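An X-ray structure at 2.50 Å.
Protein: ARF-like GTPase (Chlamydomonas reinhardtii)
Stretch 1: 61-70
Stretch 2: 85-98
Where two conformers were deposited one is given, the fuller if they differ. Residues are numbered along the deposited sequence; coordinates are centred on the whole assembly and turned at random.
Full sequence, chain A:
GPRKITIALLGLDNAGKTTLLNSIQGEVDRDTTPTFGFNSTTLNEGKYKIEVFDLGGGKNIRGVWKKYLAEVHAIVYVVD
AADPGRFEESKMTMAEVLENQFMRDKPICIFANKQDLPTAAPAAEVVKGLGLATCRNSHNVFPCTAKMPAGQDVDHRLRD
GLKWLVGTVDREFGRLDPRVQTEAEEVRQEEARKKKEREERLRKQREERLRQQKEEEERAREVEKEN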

# COMPACT_ATOMS: atom_id res chain seq x y z
N ILE A 61 7.32 3.24 -14.19
CA ILE A 61 6.40 4.10 -13.43
C ILE A 61 6.87 4.35 -11.98
O ILE A 61 6.52 5.38 -11.40
CB ILE A 61 4.95 3.54 -13.40
CG1 ILE A 61 4.00 4.34 -14.30
CG2 ILE A 61 4.37 3.62 -12.00
CD1 ILE A 61 3.55 5.70 -13.76
N ARG A 62 7.66 3.42 -11.42
CA ARG A 62 8.01 3.35 -9.96
C ARG A 62 8.57 4.66 -9.33
O ARG A 62 8.42 4.92 -8.13
CB ARG A 62 9.09 2.25 -9.79
CG ARG A 62 8.92 1.28 -8.63
CD ARG A 62 9.75 0.02 -8.88
NE ARG A 62 9.07 -0.94 -9.74
CZ ARG A 62 9.59 -2.10 -10.18
NH1 ARG A 62 10.84 -2.45 -9.86
NH2 ARG A 62 8.86 -2.90 -10.95
N GLY A 63 9.27 5.46 -10.11
CA GLY A 63 9.84 6.70 -9.61
C GLY A 63 8.82 7.71 -9.12
O GLY A 63 9.14 8.61 -8.35
N VAL A 64 7.59 7.57 -9.58
CA VAL A 64 6.50 8.42 -9.17
C VAL A 64 6.16 8.21 -7.70
O VAL A 64 5.67 9.13 -7.05
CB VAL A 64 5.27 8.09 -10.01
CG1 VAL A 64 3.99 8.69 -9.41
CG2 VAL A 64 5.51 8.54 -11.46
N TRP A 65 6.40 7.01 -7.17
CA TRP A 65 6.00 6.74 -5.79
C TRP A 65 6.48 7.79 -4.86
O TRP A 65 5.69 8.29 -4.05
CB TRP A 65 6.54 5.44 -5.30
CG TRP A 65 6.00 4.24 -5.98
CD1 TRP A 65 5.11 4.19 -7.04
CD2 TRP A 65 6.34 2.88 -5.71
NE1 TRP A 65 4.88 2.90 -7.41
CE2 TRP A 65 5.58 2.06 -6.65
CE3 TRP A 65 7.13 2.26 -4.78
CZ2 TRP A 65 5.67 0.70 -6.68
CZ3 TRP A 65 7.22 0.87 -4.80
CH2 TRP A 65 6.52 0.11 -5.74
N LYS A 66 7.75 8.20 -4.96
CA LYS A 66 8.27 9.14 -3.98
C LYS A 66 7.55 10.47 -3.96
O LYS A 66 7.61 11.19 -2.98
CB LYS A 66 9.80 9.31 -4.00
CG LYS A 66 10.55 9.04 -5.29
CD LYS A 66 10.63 10.26 -6.16
CE LYS A 66 12.03 10.49 -6.70
NZ LYS A 66 11.94 11.68 -7.61
N LYS A 67 6.83 10.77 -5.03
CA LYS A 67 6.12 12.06 -5.09
C LYS A 67 4.88 12.07 -4.20
O LYS A 67 4.32 13.13 -3.95
CB LYS A 67 5.75 12.41 -6.54
CG LYS A 67 6.93 12.26 -7.46
CD LYS A 67 6.88 13.28 -8.57
CE LYS A 67 8.23 13.43 -9.27
NZ LYS A 67 8.39 14.87 -9.59
N TYR A 68 4.51 10.90 -3.68
CA TYR A 68 3.35 10.75 -2.82
C TYR A 68 3.70 10.54 -1.37
O TYR A 68 2.78 10.56 -0.51
CB TYR A 68 2.51 9.55 -3.27
CG TYR A 68 1.74 9.79 -4.53
CD1 TYR A 68 0.39 10.12 -4.47
CD2 TYR A 68 2.35 9.72 -5.77
CE1 TYR A 68 -0.34 10.35 -5.62
CE2 TYR A 68 1.64 9.97 -6.93
CZ TYR A 68 0.29 10.28 -6.84
OH TYR A 68 -0.46 10.50 -7.97
N LEU A 69 4.96 10.28 -1.05
CA LEU A 69 5.22 9.72 0.29
C LEU A 69 5.06 10.76 1.37
O LEU A 69 4.84 10.40 2.54
CB LEU A 69 6.56 9.03 0.35
CG LEU A 69 6.66 7.84 -0.61
CD1 LEU A 69 8.08 7.29 -0.61
CD2 LEU A 69 5.63 6.75 -0.28
N ALA A 70 5.12 12.03 0.98
CA ALA A 70 4.96 13.15 1.92
C ALA A 70 3.52 13.35 2.31
O ALA A 70 3.23 13.78 3.43
CB ALA A 70 5.51 14.45 1.32
N GLY A 85 10.30 -15.57 -7.34
CA GLY A 85 11.32 -15.06 -8.22
C GLY A 85 11.47 -13.56 -8.09
O GLY A 85 12.55 -13.04 -8.39
N ARG A 86 10.41 -12.86 -7.64
CA ARG A 86 10.44 -11.42 -7.60
C ARG A 86 10.60 -10.87 -6.20
O ARG A 86 10.58 -9.64 -6.00
CB ARG A 86 9.19 -10.89 -8.27
CG ARG A 86 9.13 -11.21 -9.75
CD ARG A 86 9.26 -9.95 -10.60
NE ARG A 86 7.98 -9.49 -11.05
CZ ARG A 86 7.70 -8.27 -11.46
NH1 ARG A 86 8.63 -7.32 -11.50
NH2 ARG A 86 6.46 -7.99 -11.83
N PHE A 87 10.78 -11.75 -5.23
CA PHE A 87 10.88 -11.31 -3.84
C PHE A 87 12.04 -10.37 -3.66
O PHE A 87 11.92 -9.39 -2.95
CB PHE A 87 11.02 -12.47 -2.87
CG PHE A 87 9.73 -13.19 -2.55
CD1 PHE A 87 8.49 -12.81 -3.13
CD2 PHE A 87 9.74 -14.27 -1.69
CE1 PHE A 87 7.32 -13.51 -2.82
CE2 PHE A 87 8.57 -14.98 -1.41
CZ PHE A 87 7.36 -14.58 -1.98
N GLU A 88 13.16 -10.64 -4.31
CA GLU A 88 14.33 -9.80 -4.08
C GLU A 88 14.14 -8.39 -4.65
O GLU A 88 14.55 -7.43 -4.00
CB GLU A 88 15.61 -10.43 -4.61
CG GLU A 88 16.86 -9.80 -4.02
CD GLU A 88 17.19 -10.32 -2.63
OE1 GLU A 88 16.43 -11.16 -2.13
OE2 GLU A 88 18.21 -9.89 -2.04
N GLU A 89 13.51 -8.24 -5.83
CA GLU A 89 13.26 -6.89 -6.31
C GLU A 89 12.16 -6.19 -5.49
O GLU A 89 12.21 -4.97 -5.32
CB GLU A 89 12.99 -6.74 -7.81
CG GLU A 89 11.77 -7.39 -8.36
CD GLU A 89 11.37 -6.83 -9.74
OE1 GLU A 89 11.32 -5.58 -9.95
OE2 GLU A 89 11.08 -7.66 -10.63
N SER A 90 11.22 -6.96 -4.98
CA SER A 90 10.19 -6.35 -4.15
C SER A 90 10.86 -5.86 -2.86
O SER A 90 10.54 -4.78 -2.39
CB SER A 90 9.05 -7.33 -3.84
OG SER A 90 7.88 -6.64 -3.41
N LYS A 91 11.79 -6.64 -2.33
CA LYS A 91 12.56 -6.22 -1.17
C LYS A 91 13.35 -4.91 -1.44
O LYS A 91 13.38 -4.01 -0.59
CB LYS A 91 13.49 -7.37 -0.73
CG LYS A 91 14.46 -7.06 0.40
CD LYS A 91 15.40 -8.26 0.66
CE LYS A 91 16.62 -7.88 1.47
NZ LYS A 91 17.73 -8.87 1.35
N MET A 92 14.00 -4.81 -2.59
CA MET A 92 14.80 -3.62 -2.88
C MET A 92 13.84 -2.45 -3.07
O MET A 92 14.15 -1.31 -2.72
CB MET A 92 15.66 -3.80 -4.13
CG MET A 92 16.75 -4.85 -3.99
SD MET A 92 17.96 -4.85 -5.35
CE MET A 92 17.10 -3.99 -6.69
N THR A 93 12.68 -2.73 -3.64
CA THR A 93 11.73 -1.67 -3.94
C THR A 93 11.14 -1.09 -2.64
O THR A 93 11.00 0.13 -2.47
CB THR A 93 10.63 -2.20 -4.85
OG1 THR A 93 11.20 -2.53 -6.11
CG2 THR A 93 9.63 -1.19 -5.07
N MET A 94 10.82 -1.98 -1.72
CA MET A 94 10.33 -1.54 -0.44
C MET A 94 11.44 -0.80 0.31
O MET A 94 11.19 0.23 0.91
CB MET A 94 9.81 -2.70 0.40
CG MET A 94 9.03 -2.21 1.62
SD MET A 94 8.00 -3.50 2.36
CE MET A 94 9.31 -4.67 2.64
N ALA A 95 12.65 -1.32 0.26
CA ALA A 95 13.78 -0.64 0.91
C ALA A 95 13.84 0.85 0.49
O ALA A 95 13.90 1.74 1.33
CB ALA A 95 15.10 -1.36 0.61
N GLU A 96 13.80 1.10 -0.82
CA GLU A 96 13.80 2.44 -1.34
C GLU A 96 12.70 3.32 -0.71
O GLU A 96 12.94 4.49 -0.39
CB GLU A 96 13.62 2.43 -2.85
CG GLU A 96 14.90 2.55 -3.66
CD GLU A 96 14.81 3.65 -4.72
OE1 GLU A 96 13.68 3.89 -5.26
OE2 GLU A 96 15.88 4.29 -4.99
N VAL A 97 11.51 2.76 -0.57
CA VAL A 97 10.41 3.49 0.01
C VAL A 97 10.75 3.79 1.46
O VAL A 97 10.64 4.91 1.92
CB VAL A 97 9.10 2.67 -0.07
CG1 VAL A 97 8.04 3.29 0.83
CG2 VAL A 97 8.60 2.59 -1.51
N LEU A 98 11.19 2.78 2.19
CA LEU A 98 11.49 2.96 3.60
C LEU A 98 12.64 3.95 3.89
O LEU A 98 12.61 4.64 4.91
CB LEU A 98 11.80 1.61 4.27
CG LEU A 98 10.68 0.55 4.29
CD1 LEU A 98 11.28 -0.70 4.95
CD2 LEU A 98 9.41 1.01 4.97

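Residues 87-98 form a regular helix that continues beyond the stretch, its amide-to-carbonyl bonds running from Ser90 N to Arg86 O (2.9 Å) through Leu98 N to Met94 O (2.9 Å). Residues 62-67 have helical backbone angles but lack that regular pattern. Their bonds reach back three residues, as from Trp65 N to Arg62 O (3.1 Å) and from Tyr68 N to Trp65 O (2.9 Å), and the last of the series, Leu69 N to Lys66 O at 3.4 Å, is weak. The two backbones stay well apart: the nearest CA atoms across the contact, those of Arg62 and Thr93, are 8.7 Å from one another. No backbone hydrogen bond joins the stretches, and side chains fill the gap, burying 300 Å² in total.

The polar part of the contact centres on Glu89, whose carboxylate is shared by two arginines. Arg62 NH1 donates a hydrogen bond to Glu89 OE1 at 3.2 Å, and because the pair carries opposite charges it is also a salt bridge. The acceptor lies near the plane of the guanidinium, at its edge, where the N-H bonds point. The other carboxylate oxygen is engaged within the helix stretch, with Arg86 NH1 donating to Glu89 OE2 at 2.6 Å and an almost linear angle of 172°. This arrangement brings like charges together, Arg62 NH2 lying 4.5 Å from Arg86 NH1, but both arginines are also paired with the carboxylate of Glu89, whose negative charge helps to offset the repulsion.

Thr93 lies beside this cluster. Its hydroxyl donates to the backbone carbonyl one helical turn earlier, Thr93 OG1 to Glu89 O at 2.8 Å; Arg62 NH1 passes 3.8 Å from the same OG1, a contact without a hydrogen bond. The methyl also meets the indole, with Thr93 CG2 3.2 Å from Trp65 CZ3, a tight approach that is oblique to the ring.

The remaining contacts are apolar. Trp65 and Leu69, four residues apart, both direct their CA-to-CB bonds toward the helix, and both reach Val97. Val97 CG2 sits at the edge of the indole, 3.6 Å from Trp65 CE3, while Val97 CG1 lies 4.3 Å from Leu69 CD1, a looser contact. Although its own CA-to-CB bond points sideways, Val97 has the largest area covered by the opposing stretch. Thr93 and Val97, also four residues apart, lie about one helical turn from each other, so the indole can touch both.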